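Local atomic coordinates of RNA 2'-o-ribose methyltransferase (Thermus thermophilus, PDB entry 1IPA), a protein that probably transfers a methyl group to a ribose 2'-hydroxyl of RNA, as a member of the TrmH family of knotted SPOUT methyltransferases. Residues 27-32 with 98-103; 51-56 with 79-84; 177-182 with 223-228; 191-196 with 233-238. One frame throughout, in Å; residues are numbered along the deposited sequence.

Overall arrangement
The four contacts fall into two pairs, one in each half of the chain. Contacts 1 and 2 come first and share the mixed sheet of the amino-terminal, eL30-like part, where strands 47-53 and 96-101 are neighbours; their centres lie 18 Å apart, and contact 2 falls within the chain between the two segments of contact 1. Contact 4 pairs two strands of the parallel sheet of the SpoU methylase part, and contact 3 joins two helices lying on that sheet; their centres are also 18 Å apart, and their segments alternate along the chain. They touch through Leu226, which packs on Ala192 and Thr194. Between the pairs, centres are 35 to 48 Å apart, consistent with separate substrate-binding and catalytic domains.

Contact 1. Residues 27-32 with 98-103; sequences RRFLIE and ALARMP
Phe29 adopts the crowded first torsion, with CG between the backbone N and the carbonyl carbon (chi1 64°), and this leans its ring across the neighbouring strand. Ala100 CB consequently sits over one ring face, a CH-pi contact 3.9 Å from the centroid of the Phe29 ring, while Arg101 O and Met102 CA lie at the ring edge. Ile31, with CG1 beside its backbone N, extends CD1 to 3.4 Å from Ala100 CB, so this small methyl is gripped by two larger side chains. On the reverse face the Leu30 and Leu99 side chains cross obliquely, CD2 meeting CD1. Farther along it, the extended Arg28 chain meets the Arg101 chain, bent at chi2 (-86°). Their guanidinium planes are 51° apart and Arg28 NH2 comes 3.1 Å from Arg101 NE, two donors and like charges; Glu48, salt-bridged to Arg28 NE, probably offsets the repulsion. Five backbone hydrogen bonds fix the register, the shortest from Ala100 N to Phe29 O (2.7 Å), nearly along the C=O axis. Phe29-Ala100 and Ile31-Ala98 are hydrogen-bonded pairs, and Arg28-Arg101 and Leu30-Leu99 non-hydrogen-bonded ones: a regular antiparallel pairing that sets strand 28-32 at the margin of the mixed sheet in the eL30-like fold.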
loop_
_atom_site.group_PDB
_atom_site.type_symbol
_atom_site.label_atom_id
_atom_site.label_comp_id
_atom_site.label_asym_id
_atom_site.label_seq_id
_atom_site.Cartn_x
_atom_site.Cartn_y
_atom_site.Cartn_z
ATOM N N ARG A 27 -9.847 -17.074 2.070
ATOM C CA ARG A 27 -8.404 -16.929 1.939
ATOM C C ARG A 27 -7.957 -16.810 0.488
ATOM O O ARG A 27 -6.960 -17.408 0.082
ATOM C CB ARG A 27 -7.689 -18.094 2.614
ATOM C CG ARG A 27 -7.825 -18.064 4.114
ATOM C CD ARG A 27 -7.179 -19.260 4.759
ATOM N NE ARG A 27 -7.499 -19.324 6.180
ATOM C CZ ARG A 27 -7.083 -20.281 7.005
ATOM N NH1 ARG A 27 -6.321 -21.273 6.557
ATOM N NH2 ARG A 27 -7.431 -20.237 8.285
ATOM N N ARG A 28 -8.693 -16.026 -0.288
ATOM C CA ARG A 28 -8.353 -15.811 -1.686
ATOM C C ARG A 28 -8.630 -14.369 -2.099
ATOM O O ARG A 28 -9.450 -13.683 -1.482
ATOM C CB ARG A 28 -9.124 -16.796 -2.556
ATOM C CG ARG A 28 -8.528 -18.187 -2.485
ATOM C CD ARG A 28 -9.379 -19.221 -3.168
ATOM N NE ARG A 28 -8.681 -20.503 -3.235
ATOM C CZ ARG A 28 -8.340 -21.233 -2.179
ATOM N NH1 ARG A 28 -8.634 -20.817 -0.955
ATOM N NH2 ARG A 28 -7.695 -22.380 -2.347
ATOM N N PHE A 29 -7.923 -13.903 -3.123
ATOM C CA PHE A 29 -8.100 -12.543 -3.603
ATOM C C PHE A 29 -7.662 -12.427 -5.055
ATOM O O PHE A 29 -6.886 -13.248 -5.552
ATOM C CB PHE A 29 -7.333 -11.535 -2.718
ATOM C CG PHE A 29 -5.836 -11.714 -2.729
ATOM C CD1 PHE A 29 -5.022 -10.811 -3.411
ATOM C CD2 PHE A 29 -5.235 -12.770 -2.040
ATOM C CE1 PHE A 29 -3.636 -10.951 -3.411
ATOM C CE2 PHE A 29 -3.842 -12.917 -2.037
ATOM C CZ PHE A 29 -3.044 -11.998 -2.726
ATOM N N LEU A 30 -8.180 -11.403 -5.725
ATOM C CA LEU A 30 -7.891 -11.171 -7.122
ATOM C C LEU A 30 -6.731 -10.215 -7.293
ATOM O O LEU A 30 -6.532 -9.297 -6.490
ATOM C CB LEU A 30 -9.127 -10.600 -7.816
ATOM C CG LEU A 30 -10.405 -11.435 -7.712
ATOM C CD1 LEU A 30 -11.610 -10.577 -8.061
ATOM C CD2 LEU A 30 -10.303 -12.647 -8.616
ATOM N N ILE A 31 -5.955 -10.443 -8.342
ATOM C CA ILE A 31 -4.827 -9.590 -8.630
ATOM C C ILE A 31 -4.911 -9.138 -10.086
ATOM O O ILE A 31 -4.585 -9.893 -11.001
ATOM C CB ILE A 31 -3.503 -10.326 -8.385
ATOM C CG1 ILE A 31 -3.469 -10.867 -6.943
ATOM C CG2 ILE A 31 -2.339 -9.385 -8.652
ATOM C CD1 ILE A 31 -2.190 -11.646 -6.580
ATOM N N GLU A 32 -5.366 -7.905 -10.285
ATOM C CA GLU A 32 -5.507 -7.308 -11.616
ATOM C C GLU A 32 -4.229 -6.593 -12.086
ATOM O O GLU A 32 -3.675 -5.753 -11.372
ATOM C CB GLU A 32 -6.687 -6.325 -11.608
ATOM C CG GLU A 32 -6.806 -5.413 -12.818
ATOM C CD GLU A 32 -8.180 -4.719 -12.908
ATOM O OE1 GLU A 32 -8.724 -4.288 -11.863
ATOM O OE2 GLU A 32 -8.711 -4.596 -14.035
ATOM N N ALA A 98 -5.596 -12.495 -11.957
ATOM C CA ALA A 98 -5.363 -13.796 -11.363
ATOM C C ALA A 98 -6.084 -14.002 -10.044
ATOM O O ALA A 98 -6.501 -13.048 -9.384
ATOM C CB ALA A 98 -3.877 -14.011 -11.177
ATOM N N LEU A 99 -6.252 -15.266 -9.683
ATOM C CA LEU A 99 -6.876 -15.629 -8.423
ATOM C C LEU A 99 -5.698 -16.059 -7.572
ATOM O O LEU A 99 -4.936 -16.942 -7.967
ATOM C CB LEU A 99 -7.836 -16.808 -8.602
ATOM C CG LEU A 99 -8.501 -17.341 -7.329
ATOM C CD1 LEU A 99 -9.335 -16.225 -6.688
ATOM C CD2 LEU A 99 -9.383 -18.544 -7.655
ATOM N N ALA A 100 -5.545 -15.449 -6.407
ATOM C CA ALA A 100 -4.426 -15.785 -5.546
ATOM C C ALA A 100 -4.855 -16.338 -4.198
ATOM O O ALA A 100 -5.963 -16.092 -3.737
ATOM C CB ALA A 100 -3.558 -14.555 -5.346
ATOM N N ARG A 101 -3.954 -17.090 -3.577
ATOM C CA ARG A 101 -4.173 -17.672 -2.260
ATOM C C ARG A 101 -3.654 -16.654 -1.243
ATOM O O ARG A 101 -2.518 -16.204 -1.347
ATOM C CB ARG A 101 -3.361 -18.960 -2.127
ATOM C CG ARG A 101 -4.164 -20.239 -2.046
ATOM C CD ARG A 101 -4.604 -20.554 -0.616
ATOM N NE ARG A 101 -5.184 -21.893 -0.536
ATOM C CZ ARG A 101 -5.584 -22.478 0.589
ATOM N NH1 ARG A 101 -5.473 -21.844 1.748
ATOM N NH2 ARG A 101 -6.082 -23.706 0.554
ATOM N N MET A 102 -4.474 -16.283 -0.265
ATOM C CA MET A 102 -4.030 -15.333 0.748
ATOM C C MET A 102 -2.877 -15.978 1.538
ATOM O O MET A 102 -3.065 -16.962 2.241
ATOM C CB MET A 102 -5.193 -14.978 1.676
ATOM C CG MET A 102 -4.993 -13.724 2.495
ATOM S SD MET A 102 -6.411 -13.343 3.522
ATOM C CE MET A 102 -7.383 -12.453 2.393
ATOM N N PRO A 103 -1.664 -15.423 1.413
ATOM C CA PRO A 103 -0.420 -15.861 2.057
ATOM C C PRO A 103 -0.495 -16.324 3.509
ATOM O O PRO A 103 -1.471 -16.065 4.219
ATOM C CB PRO A 103 0.486 -14.648 1.897
ATOM C CG PRO A 103 0.076 -14.126 0.555
ATOM C CD PRO A 103 -1.435 -14.192 0.635
#

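Contact 2. Residues 51-56 with 79-84; sequences LVWEGG and VSEAVL
Leu51, Val79 and Leu84 form the apolar centre, where the ends of strands 47-53 and 75-79 meet the first turn of helix 81-87. Leu51 CG lies 3.9 Å from Val79 CG2, the two side chains crossing obliquely, and Leu84 closes the group with one methyl for each residue of strand 47-53: CD2 against Leu51 CB and CD1 at 3.8 Å from Trp53 CB. Leu14 of helix 9-15 and Ile97 of strand 96-101 extend this apolar cluster. Outside it, the Trp53 indole, with CG anti to the backbone N (chi1 171°), runs alongside Glu81 and points the same way. Its six-membered ring borders the start of the helix, with Val79 O and Ser80 C near the ring plane at the edge. Gly55 N lies above the centre of one indole face, within the type I turn from Trp53 to Gly56. The backbone supplies two bonds of parallel pairing about Val79: its N donates to Val52 O at 2.6 Å, almost straight at 176°, and its O accepts from Glu54 N at 2.7 Å. Ser80 then N-caps helix 81-87, OG taking a weak bond from Val83 N and a further hydrogen bond to Thr4 O. At the polar edge, Glu54 OE2 approaches Ser80 CB, a contact with carbon. The chemistry implies that main-chain bonds align the two strand ends, Val79 leading into the helix, while apolar contacts hold the helix against the sheet.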
loop_
_atom_site.group_PDB
_atom_site.type_symbol
_atom_site.label_atom_id
_atom_site.label_comp_id
_atom_site.label_asym_id
_atom_site.label_seq_id
_atom_site.Cartn_x
_atom_site.Cartn_y
_atom_site.Cartn_z
ATOM N N LEU A 51 -7.170 -15.397 -15.544
ATOM C CA LEU A 51 -8.164 -15.087 -16.556
ATOM C C LEU A 51 -7.448 -14.273 -17.622
ATOM O O LEU A 51 -6.551 -13.487 -17.306
ATOM C CB LEU A 51 -9.324 -14.292 -15.953
ATOM C CG LEU A 51 -10.401 -15.127 -15.253
ATOM C CD1 LEU A 51 -9.805 -15.938 -14.111
ATOM C CD2 LEU A 51 -11.484 -14.196 -14.742
ATOM N N VAL A 52 -7.843 -14.469 -18.879
ATOM C CA VAL A 52 -7.222 -13.785 -20.009
ATOM C C VAL A 52 -8.232 -13.202 -20.994
ATOM O O VAL A 52 -9.193 -13.868 -21.363
ATOM C CB VAL A 52 -6.321 -14.758 -20.776
ATOM C CG1 VAL A 52 -5.644 -14.046 -21.937
ATOM C CG2 VAL A 52 -5.300 -15.365 -19.831
ATOM N N TRP A 53 -7.999 -11.961 -21.415
ATOM C CA TRP A 53 -8.855 -11.265 -22.381
ATOM C C TRP A 53 -8.880 -12.063 -23.686
ATOM O O TRP A 53 -7.831 -12.374 -24.261
ATOM C CB TRP A 53 -8.288 -9.860 -22.632
ATOM C CG TRP A 53 -8.889 -9.036 -23.762
ATOM C CD1 TRP A 53 -8.209 -8.169 -24.591
ATOM C CD2 TRP A 53 -10.273 -8.924 -24.131
ATOM N NE1 TRP A 53 -9.082 -7.531 -25.441
ATOM C CE2 TRP A 53 -10.353 -7.973 -25.182
ATOM C CE3 TRP A 53 -11.451 -9.529 -23.678
ATOM C CZ2 TRP A 53 -11.563 -7.619 -25.780
ATOM C CZ3 TRP A 53 -12.657 -9.176 -24.275
ATOM C CH2 TRP A 53 -12.703 -8.229 -25.315
ATOM N N GLU A 54 -10.081 -12.402 -24.142
ATOM C CA GLU A 54 -10.249 -13.156 -25.378
ATOM C C GLU A 54 -9.692 -12.346 -26.550
ATOM O O GLU A 54 -9.300 -12.907 -27.573
ATOM C CB GLU A 54 -11.730 -13.465 -25.602
ATOM C CG GLU A 54 -12.564 -12.247 -25.929
ATOM C CD GLU A 54 -14.052 -12.524 -25.888
ATOM O OE1 GLU A 54 -14.434 -13.714 -25.950
ATOM O OE2 GLU A 54 -14.840 -11.549 -25.807
ATOM N N GLY A 55 -9.650 -11.026 -26.382
ATOM C CA GLY A 55 -9.128 -10.152 -27.421
ATOM C C GLY A 55 -7.611 -10.027 -27.434
ATOM O O GLY A 55 -7.062 -9.202 -28.163
ATOM N N GLY A 56 -6.928 -10.843 -26.636
ATOM C CA GLY A 56 -5.476 -10.795 -26.593
ATOM C C GLY A 56 -4.878 -10.038 -25.415
ATOM O O GLY A 56 -5.574 -9.333 -24.681
ATOM N N VAL A 79 -11.517 -15.113 -21.184
ATOM C CA VAL A 79 -12.668 -14.337 -20.755
ATOM C C VAL A 79 -12.994 -13.105 -21.602
ATOM O O VAL A 79 -12.148 -12.607 -22.342
ATOM C CB VAL A 79 -12.444 -13.928 -19.278
ATOM C CG1 VAL A 79 -13.299 -12.752 -18.905
ATOM C CG2 VAL A 79 -12.740 -15.113 -18.375
ATOM N N SER A 80 -14.228 -12.622 -21.480
ATOM C CA SER A 80 -14.682 -11.448 -22.215
ATOM C C SER A 80 -14.409 -10.169 -21.426
ATOM O O SER A 80 -14.121 -10.208 -20.224
ATOM C CB SER A 80 -16.182 -11.549 -22.514
ATOM O OG SER A 80 -16.966 -11.215 -21.380
ATOM N N GLU A 81 -14.509 -9.034 -22.111
ATOM C CA GLU A 81 -14.266 -7.736 -21.500
ATOM C C GLU A 81 -15.272 -7.427 -20.393
ATOM O O GLU A 81 -14.909 -6.912 -19.335
ATOM C CB GLU A 81 -14.317 -6.642 -22.571
ATOM C CG GLU A 81 -14.008 -5.247 -22.058
ATOM C CD GLU A 81 -14.045 -4.197 -23.153
ATOM O OE1 GLU A 81 -13.712 -3.029 -22.865
ATOM O OE2 GLU A 81 -14.410 -4.538 -24.299
ATOM N N ALA A 82 -16.538 -7.744 -20.638
ATOM C CA ALA A 82 -17.575 -7.493 -19.651
ATOM C C ALA A 82 -17.297 -8.249 -18.351
ATOM O O ALA A 82 -17.638 -7.778 -17.272
ATOM C CB ALA A 82 -18.930 -7.885 -20.213
ATOM N N VAL A 83 -16.680 -9.420 -18.462
ATOM C CA VAL A 83 -16.352 -10.229 -17.297
ATOM C C VAL A 83 -15.153 -9.658 -16.543
ATOM O O VAL A 83 -15.181 -9.563 -15.319
ATOM C CB VAL A 83 -16.061 -11.685 -17.696
ATOM C CG1 VAL A 83 -15.405 -12.428 -16.545
ATOM C CG2 VAL A 83 -17.356 -12.373 -18.082
ATOM N N LEU A 84 -14.101 -9.279 -17.265
ATOM C CA LEU A 84 -12.925 -8.691 -16.618
ATOM C C LEU A 84 -13.324 -7.400 -15.910
ATOM O O LEU A 84 -12.841 -7.096 -14.823
ATOM C CB LEU A 84 -11.833 -8.386 -17.645
ATOM C CG LEU A 84 -11.136 -9.592 -18.277
ATOM C CD1 LEU A 84 -10.238 -9.121 -19.405
ATOM C CD2 LEU A 84 -10.349 -10.351 -17.217
#

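Contact 3. Residues 177-182 with 223-228; sequences SEVLDW and AAWLEA
Leu180 lies over one face of the Trp225 indole, and this contact carries most of the interface. Its CD2 is 3.5 Å from the centroid of the six-membered ring and 25° off the ring normal, a CH-pi arrangement in which the methyl sits toward the rim. CD1 of the same residue faces the CE2 and CZ2 side of the indole, so both branches of the leucine lie along the ring. Val179 approaches differently: its CG1 meets Trp225 CH2 at 3.7 Å in the ring plane, so face and edge are covered by consecutive residues of one helix. Ala224 CB and Ala228 CB, one turn apart, flank the leucine tip, at 4.2 Å from Leu180 CD1 and 4.1 Å from Leu180 CD2. The torsions explain the reach: Trp225 has CG beside its backbone N and its ring turned across the bond (chi2 92°), which brings the indole up to helix 176-185. A second-shell bond from Trp225 NE1 to Glu176 OE2 is consistent with a fixed rotation of the ring. No hydrogen bond joins the two segments themselves. The axes run nearly parallel, 4° apart, but 11.3 Å distant, a gap filled by the indole from one helix and Leu180 from the other. Both helices lie on the parallel sheet of the SpoU part, where Val179 and Trp225 pack on Val120 of strand 117-122 and Trp225 also reaches Val122.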
loop_
_atom_site.group_PDB
_atom_site.type_symbol
_atom_site.label_atom_id
_atom_site.label_comp_id
_atom_site.label_asym_id
_atom_site.label_seq_id
_atom_site.Cartn_x
_atom_site.Cartn_y
_atom_site.Cartn_z
ATOM N N SER A 177 -2.114 4.270 20.442
ATOM C CA SER A 177 -1.420 4.052 21.714
ATOM C C SER A 177 -0.387 2.945 21.567
ATOM O O SER A 177 0.730 3.062 22.065
ATOM C CB SER A 177 -2.406 3.647 22.817
ATOM O OG SER A 177 -3.564 4.463 22.815
ATOM N N GLU A 178 -0.773 1.870 20.887
ATOM C CA GLU A 178 0.114 0.731 20.669
ATOM C C GLU A 178 1.339 1.107 19.844
ATOM O O GLU A 178 2.458 0.681 20.141
ATOM C CB GLU A 178 -0.639 -0.403 19.964
ATOM C CG GLU A 178 -1.617 -1.162 20.839
ATOM C CD GLU A 178 -2.509 -2.092 20.033
ATOM O OE1 GLU A 178 -3.398 -1.588 19.310
ATOM O OE2 GLU A 178 -2.315 -3.322 20.114
ATOM N N VAL A 179 1.119 1.896 18.797
ATOM C CA VAL A 179 2.209 2.329 17.934
ATOM C C VAL A 179 3.116 3.297 18.680
ATOM O O VAL A 179 4.338 3.220 18.569
ATOM C CB VAL A 179 1.663 2.988 16.649
ATOM C CG1 VAL A 179 2.771 3.729 15.910
ATOM C CG2 VAL A 179 1.065 1.913 15.748
ATOM N N LEU A 180 2.520 4.200 19.450
ATOM C CA LEU A 180 3.294 5.165 20.222
ATOM C C LEU A 180 4.150 4.468 21.284
ATOM O O LEU A 180 5.312 4.814 21.479
ATOM C CB LEU A 180 2.355 6.198 20.856
ATOM C CG LEU A 180 1.910 7.265 19.846
ATOM C CD1 LEU A 180 0.781 8.122 20.394
ATOM C CD2 LEU A 180 3.117 8.119 19.504
ATOM N N ASP A 181 3.584 3.467 21.952
ATOM C CA ASP A 181 4.335 2.730 22.962
ATOM C C ASP A 181 5.455 1.974 22.267
ATOM O O ASP A 181 6.536 1.786 22.826
ATOM C CB ASP A 181 3.433 1.737 23.697
ATOM C CG ASP A 181 2.317 2.417 24.469
ATOM O OD1 ASP A 181 1.500 1.692 25.074
ATOM O OD2 ASP A 181 2.250 3.669 24.473
ATOM N N TRP A 182 5.200 1.544 21.039
ATOM C CA TRP A 182 6.206 0.811 20.281
ATOM C C TRP A 182 7.416 1.710 19.980
ATOM O O TRP A 182 8.567 1.310 20.173
ATOM C CB TRP A 182 5.607 0.300 18.968
ATOM C CG TRP A 182 6.553 -0.549 18.177
ATOM C CD1 TRP A 182 6.833 -1.865 18.381
ATOM C CD2 TRP A 182 7.384 -0.123 17.091
ATOM N NE1 TRP A 182 7.791 -2.288 17.492
ATOM C CE2 TRP A 182 8.147 -1.238 16.688
ATOM C CE3 TRP A 182 7.559 1.095 16.421
ATOM C CZ2 TRP A 182 9.075 -1.176 15.642
ATOM C CZ3 TRP A 182 8.483 1.158 15.381
ATOM C CH2 TRP A 182 9.228 0.027 15.004
ATOM N N ALA A 223 -2.703 15.804 19.862
ATOM C CA ALA A 223 -1.678 16.262 20.795
ATOM C C ALA A 223 -0.753 15.114 21.188
ATOM O O ALA A 223 0.456 15.301 21.320
ATOM C CB ALA A 223 -2.331 16.865 22.040
ATOM N N ALA A 224 -1.329 13.928 21.363
ATOM C CA ALA A 224 -0.562 12.750 21.745
ATOM C C ALA A 224 0.687 12.590 20.884
ATOM O O ALA A 224 1.774 12.331 21.404
ATOM C CB ALA A 224 -1.431 11.509 21.638
ATOM N N TRP A 225 0.533 12.741 19.571
ATOM C CA TRP A 225 1.662 12.606 18.652
ATOM C C TRP A 225 2.643 13.765 18.728
ATOM O O TRP A 225 3.845 13.567 18.585
ATOM C CB TRP A 225 1.176 12.454 17.206
ATOM C CG TRP A 225 0.465 11.167 16.981
ATOM C CD1 TRP A 225 -0.876 10.941 17.080
ATOM C CD2 TRP A 225 1.069 9.894 16.719
ATOM N NE1 TRP A 225 -1.144 9.608 16.905
ATOM C CE2 TRP A 225 0.030 8.941 16.681
ATOM C CE3 TRP A 225 2.393 9.466 16.518
ATOM C CZ2 TRP A 225 0.266 7.583 16.450
ATOM C CZ3 TRP A 225 2.631 8.117 16.287
ATOM C CH2 TRP A 225 1.567 7.189 16.255
ATOM N N LEU A 226 2.133 14.968 18.963
ATOM C CA LEU A 226 2.983 16.149 19.043
ATOM C C LEU A 226 3.829 16.217 20.313
ATOM O O LEU A 226 4.939 16.742 20.300
ATOM C CB LEU A 226 2.132 17.412 18.904
ATOM C CG LEU A 226 1.373 17.480 17.577
ATOM C CD1 LEU A 226 0.721 18.840 17.407
ATOM C CD2 LEU A 226 2.338 17.218 16.437
ATOM N N GLU A 227 3.306 15.680 21.406
ATOM C CA GLU A 227 4.025 15.677 22.668
ATOM C C GLU A 227 5.076 14.573 22.670
ATOM O O GLU A 227 6.094 14.673 23.352
ATOM C CB GLU A 227 3.042 15.472 23.825
ATOM C CG GLU A 227 1.994 16.576 23.920
ATOM C CD GLU A 227 0.945 16.324 24.992
ATOM O OE1 GLU A 227 0.214 15.311 24.891
ATOM O OE2 GLU A 227 0.849 17.142 25.934
ATOM N N ALA A 228 4.838 13.525 21.885
ATOM C CA ALA A 228 5.774 12.410 21.823
ATOM C C ALA A 228 6.928 12.627 20.851
ATOM O O ALA A 228 7.955 11.955 20.946
ATOM C CB ALA A 228 5.036 11.133 21.464
#

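Contact 4. Residues 191-196 with 233-238; sequences VATTPH and VRIPMQ
Two flat groups stand at the margin of this contact, the His196 imidazole and the Arg234 guanidinium. Over one face of the imidazole, toward its rim, is Thr194 CB, and Leu226 of helix 223-228 touches both residues; Pro195 O lies obliquely to the guanidinium. The contact is a parallel strand pairing at the border of the methylase sheet, where strand 231-233 is outermost beside 190-193, in the Rossmann-like fold that carries the family's trefoil knot. Its bridge pairs Thr193 with Val233, the CA atoms 4.9 Å apart. Val233 is gripped through both backbone polar atoms: its N donates to Ala192 O at 2.8 Å, and its O accepts from Thr194 N at 2.8 Å. Both donors stand nearly along the C=O axes, and N-H...O angles of 161° and 164° show that the two bonds are almost equally straight. Beside them, the Val191 and Val233 side chains cross obliquely, CG1 of Val191 lying 4.2 Å from CB of Val233. Thr193 has OG1 beside its backbone N (chi1 -54°) and bonded to Ala213 O of strand 210-214, which leaves its CG2 methyl on the side of Val233 O. Ile235 packs on Leu252 and Leu253 of helix 246-261. Arg234, extended from CG to NE, carries its guanidinium past the strand end, where NH1 bonds to Ala197 O, and on the way its CD passes 3.5 Å from Pro195 O.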
loop_
_atom_site.group_PDB
_atom_site.type_symbol
_atom_site.label_atom_id
_atom_site.label_comp_id
_atom_site.label_asym_id
_atom_site.label_seq_id
_atom_site.Cartn_x
_atom_site.Cartn_y
_atom_site.Cartn_z
ATOM N N VAL A 191 9.538 12.360 14.345
ATOM C CA VAL A 191 9.350 13.687 13.755
ATOM C C VAL A 191 7.878 13.760 13.341
ATOM O O VAL A 191 7.417 12.972 12.511
ATOM C CB VAL A 191 10.239 13.875 12.492
ATOM C CG1 VAL A 191 9.923 15.210 11.804
ATOM C CG2 VAL A 191 11.709 13.804 12.873
ATOM N N ALA A 192 7.131 14.681 13.931
ATOM C CA ALA A 192 5.718 14.808 13.602
ATOM C C ALA A 192 5.471 15.959 12.633
ATOM O O ALA A 192 6.049 17.033 12.772
ATOM C CB ALA A 192 4.898 15.011 14.873
ATOM N N THR A 193 4.611 15.719 11.651
ATOM C CA THR A 193 4.271 16.716 10.648
ATOM C C THR A 193 2.991 17.451 11.058
ATOM O O THR A 193 1.986 16.828 11.397
ATOM C CB THR A 193 4.053 16.048 9.260
ATOM O OG1 THR A 193 5.204 15.264 8.916
ATOM C CG2 THR A 193 3.838 17.099 8.178
ATOM N N THR A 194 3.045 18.779 11.048
ATOM C CA THR A 194 1.897 19.612 11.392
ATOM C C THR A 194 2.000 20.931 10.642
ATOM O O THR A 194 3.099 21.454 10.438
ATOM C CB THR A 194 1.836 19.936 12.906
ATOM O OG1 THR A 194 3.111 20.417 13.350
ATOM C CG2 THR A 194 1.472 18.709 13.697
ATOM N N PRO A 195 0.856 21.491 10.220
ATOM C CA PRO A 195 0.876 22.764 9.496
ATOM C C PRO A 195 1.254 23.949 10.388
ATOM O O PRO A 195 1.657 24.995 9.894
ATOM C CB PRO A 195 -0.545 22.867 8.952
ATOM C CG PRO A 195 -1.353 22.180 10.026
ATOM C CD PRO A 195 -0.514 20.955 10.302
ATOM N N HIS A 196 1.140 23.793 11.703
ATOM C CA HIS A 196 1.491 24.899 12.585
ATOM C C HIS A 196 2.869 24.826 13.229
ATOM O O HIS A 196 3.169 25.589 14.143
ATOM C CB HIS A 196 0.412 25.109 13.653
ATOM C CG HIS A 196 0.040 23.875 14.407
ATOM N ND1 HIS A 196 0.871 23.291 15.336
ATOM C CD2 HIS A 196 -1.092 23.132 14.392
ATOM C CE1 HIS A 196 0.265 22.242 15.868
ATOM N NE2 HIS A 196 -0.927 22.124 15.311
ATOM N N VAL A 233 7.531 19.347 12.526
ATOM C CA VAL A 233 7.899 19.984 11.285
ATOM C C VAL A 233 6.719 20.209 10.326
ATOM O O VAL A 233 5.675 19.570 10.442
ATOM C CB VAL A 233 9.008 19.101 10.643
ATOM C CG1 VAL A 233 8.508 18.449 9.369
ATOM C CG2 VAL A 233 10.268 19.900 10.452
ATOM N N ARG A 234 6.885 21.121 9.377
ATOM C CA ARG A 234 5.812 21.374 8.427
ATOM C C ARG A 234 6.267 21.421 6.979
ATOM O O ARG A 234 7.434 21.687 6.672
ATOM C CB ARG A 234 5.072 22.674 8.763
ATOM C CG ARG A 234 5.761 23.939 8.295
ATOM C CD ARG A 234 4.866 25.149 8.486
ATOM N NE ARG A 234 5.376 26.277 7.727
ATOM C CZ ARG A 234 6.471 26.946 8.051
ATOM N NH1 ARG A 234 7.158 26.607 9.130
ATOM N NH2 ARG A 234 6.897 27.928 7.275
ATOM N N ILE A 235 5.315 21.140 6.095
ATOM C CA ILE A 235 5.544 21.165 4.658
ATOM C C ILE A 235 4.948 22.486 4.202
ATOM O O ILE A 235 3.739 22.666 4.196
ATOM C CB ILE A 235 4.841 19.975 3.963
ATOM C CG1 ILE A 235 5.530 18.667 4.371
ATOM C CG2 ILE A 235 4.873 20.153 2.452
ATOM C CD1 ILE A 235 4.805 17.417 3.938
ATOM N N PRO A 236 5.803 23.436 3.825
ATOM C CA PRO A 236 5.338 24.750 3.383
ATOM C C PRO A 236 4.375 24.691 2.211
ATOM O O PRO A 236 4.565 23.907 1.281
ATOM C CB PRO A 236 6.639 25.474 3.052
ATOM C CG PRO A 236 7.526 24.356 2.562
ATOM C CD PRO A 236 7.247 23.268 3.566
ATOM N N MET A 237 3.323 25.503 2.291
ATOM C CA MET A 237 2.304 25.605 1.245
ATOM C C MET A 237 2.463 27.021 0.687
ATOM O O MET A 237 2.303 27.997 1.410
ATOM C CB MET A 237 0.891 25.442 1.824
ATOM C CG MET A 237 0.560 24.075 2.466
ATOM S SD MET A 237 0.626 22.655 1.346
ATOM C CE MET A 237 1.711 21.660 2.190
ATOM N N GLN A 238 2.771 27.125 -0.598
ATOM C CA GLN A 238 2.998 28.417 -1.241
ATOM C C GLN A 238 1.840 29.073 -1.987
ATOM O O GLN A 238 1.986 30.202 -2.457
ATOM C CB GLN A 238 4.182 28.290 -2.200
ATOM C CG GLN A 238 5.501 28.035 -1.502
ATOM C CD GLN A 238 6.198 29.324 -1.118
ATOM O OE1 GLN A 238 6.535 30.124 -1.978
ATOM N NE2 GLN A 238 6.416 29.528 0.171
#